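Local coordinates for protein paenibacillus xanthan lyase (PDB 6F2P) that acts as a xanthan lyase of polysaccharide lyase family 8, cleaving the polysaccharide xanthan, probably by beta-elimination, at residues A[490-495]-A[629-634]. Sequence-based numbering, arbitrary orientation.
Sequences DDEIVA and ASYAAT. With CA (calcium ion), chain B.
Tyr631 reaches out from the last turn of helix 625-633 and donates its OH to Glu492, 2.6 Å from OE2, the carboxylate oxygen that also binds a calcium ion. With CG of Tyr631 lying trans to the backbone N (chi1 -168°), the ring points away from the helix, and the two side chains together bridge the 10.1 Å between the CA atoms of Tyr631 and Glu492. The two side chains cross at about a right angle. OE2 sits at the hydroxyl end of the ring, close to the ring plane, while the carboxylate is tilted 57° from that plane. The hydroxyl takes the anti lone pair of OE2, the one pointing away from OE1.

Glu492 meets it with a chain bent at chi2 (-92°), which turns the carboxylate toward the metal. Both oxygens then grip the ion, OE1 and OE2 of Glu492 each 2.5 Å from calcium. Asp490 and Asp491 each add one oxygen, OD1, so the turn leading into strand 493-501 supplies four of the ligand oxygens; Gln636 and Glu651 complete the shell. At the other oxygen, OE1, the backbone N-H of Asp491 comes in from one face of the carboxylate, well off its plane.

Ile637 touches both Glu492 and Tyr631, as does Leu620 of strand 613-621, enclosing the pair in a buried seam between the super-sandwich sheet and the strands that follow the helix. OE2 therefore serves the metal and a tyrosine at once, and the hydroxyl is a second-shell partner that, with the two calcium bonds and the Asp491 N-H, should limit rotation of the carboxylate. The calcium ion binds these crowded oxygens and so links the 490-492 turn to Gln636 and Glu651; its charge would favour an ionised Glu492.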
loop_
_atom_site.group_PDB
_atom_site.type_symbol
_atom_site.label_atom_id
_atom_site.label_comp_id
_atom_site.label_asym_id
_atom_site.label_seq_id
_atom_site.Cartn_x
_atom_site.Cartn_y
_atom_site.Cartn_z
ATOM N N ASP A 490 19.088 -7.200 6.294
ATOM C CA ASP A 490 20.279 -6.366 6.115
ATOM C C ASP A 490 21.099 -6.718 4.870
ATOM O O ASP A 490 21.634 -5.830 4.216
ATOM C CB ASP A 490 21.162 -6.343 7.373
ATOM C CG ASP A 490 21.541 -7.724 7.841
ATOM O OD1 ASP A 490 20.796 -8.664 7.524
ATOM O OD2 ASP A 490 22.575 -7.875 8.528
ATOM N N ASP A 491 21.198 -8.002 4.541
ATOM C CA ASP A 491 22.016 -8.423 3.408
ATOM C C ASP A 491 21.439 -9.656 2.731
ATOM O O ASP A 491 22.129 -10.330 1.981
ATOM C CB ASP A 491 23.467 -8.685 3.838
ATOM C CG ASP A 491 23.583 -9.744 4.933
ATOM O OD1 ASP A 491 22.544 -10.252 5.410
ATOM O OD2 ASP A 491 24.723 -10.038 5.348
ATOM N N GLU A 492 20.176 -9.955 3.006
ATOM C CA GLU A 492 19.510 -11.059 2.331
ATOM C C GLU A 492 18.065 -10.715 2.046
ATOM O O GLU A 492 17.470 -9.879 2.729
ATOM C CB GLU A 492 19.567 -12.345 3.165
ATOM C CG GLU A 492 18.837 -12.275 4.493
ATOM C CD GLU A 492 19.745 -11.840 5.635
ATOM O OE1 GLU A 492 19.808 -10.623 5.899
ATOM O OE2 GLU A 492 20.398 -12.708 6.268
ATOM N N ILE A 493 17.514 -11.362 1.024
ATOM C CA ILE A 493 16.081 -11.338 0.774
ATOM C C ILE A 493 15.550 -12.761 0.779
ATOM O O ILE A 493 16.040 -13.615 0.044
ATOM C CB ILE A 493 15.738 -10.706 -0.581
ATOM C CG1 ILE A 493 16.195 -9.250 -0.617
ATOM C CG2 ILE A 493 14.246 -10.801 -0.836
ATOM C CD1 ILE A 493 17.293 -8.996 -1.606
ATOM N N VAL A 494 14.562 -13.033 1.620
ATOM C CA VAL A 494 13.956 -14.352 1.610
ATOM C C VAL A 494 12.656 -14.283 0.827
ATOM O O VAL A 494 11.831 -13.391 1.057
ATOM C CB VAL A 494 13.684 -14.879 3.032
ATOM C CG1 VAL A 494 13.056 -16.266 2.974
ATOM C CG2 VAL A 494 14.975 -14.900 3.851
ATOM N N ALA A 495 12.484 -15.215 -0.105
ATOM C CA ALA A 495 11.265 -15.301 -0.900
ATOM C C ALA A 495 10.553 -16.618 -0.609
ATOM O O ALA A 495 11.157 -17.690 -0.705
ATOM C CB ALA A 495 11.589 -15.182 -2.389
ATOM N N ALA A 629 28.217 -20.342 0.291
ATOM C CA ALA A 629 28.303 -21.652 0.914
ATOM C C ALA A 629 28.246 -21.505 2.432
ATOM O O ALA A 629 27.518 -22.230 3.120
ATOM C CB ALA A 629 29.585 -22.339 0.497
ATOM N N SER A 630 29.003 -20.545 2.950
ATOM C CA SER A 630 29.080 -20.335 4.392
ATOM C C SER A 630 27.706 -20.006 4.984
ATOM O O SER A 630 27.336 -20.522 6.039
ATOM C CB SER A 630 30.093 -19.238 4.712
ATOM O OG SER A 630 30.112 -18.961 6.099
ATOM N N TYR A 631 26.952 -19.161 4.285
ATOM C CA TYR A 631 25.593 -18.816 4.690
ATOM C C TYR A 631 24.705 -20.053 4.685
ATOM O O TYR A 631 23.914 -20.255 5.602
ATOM C CB TYR A 631 25.015 -17.747 3.758
ATOM C CG TYR A 631 23.729 -17.083 4.229
ATOM C CD1 TYR A 631 22.496 -17.710 4.079
ATOM C CD2 TYR A 631 23.748 -15.807 4.785
ATOM C CE1 TYR A 631 21.316 -17.093 4.494
ATOM C CE2 TYR A 631 22.575 -15.181 5.203
ATOM C CZ TYR A 631 21.364 -15.829 5.057
ATOM O OH TYR A 631 20.199 -15.210 5.477
ATOM N N ALA A 632 24.839 -20.888 3.660
ATOM C CA ALA A 632 24.005 -22.082 3.561
ATOM C C ALA A 632 24.232 -23.028 4.732
ATOM O O ALA A 632 23.300 -23.679 5.196
ATOM C CB ALA A 632 24.241 -22.790 2.251
ATOM N N ALA A 633 25.464 -23.090 5.224
ATOM C CA ALA A 633 25.796 -23.989 6.333
ATOM C C ALA A 633 25.171 -23.535 7.648
ATOM O O ALA A 633 24.696 -24.349 8.446
ATOM C CB ALA A 633 27.305 -24.104 6.483
ATOM N N THR A 634 25.203 -22.230 7.879
ATOM C CA THR A 634 24.643 -21.652 9.087
ATOM C C THR A 634 23.876 -20.385 8.705
ATOM O O THR A 634 24.400 -19.277 8.794
ATOM C CB THR A 634 25.743 -21.368 10.149
ATOM O OG1 THR A 634 26.820 -20.653 9.543
ATOM C CG2 THR A 634 26.303 -22.663 10.687
HETATM CA CA CA B . 21.694 -10.986 7.533
#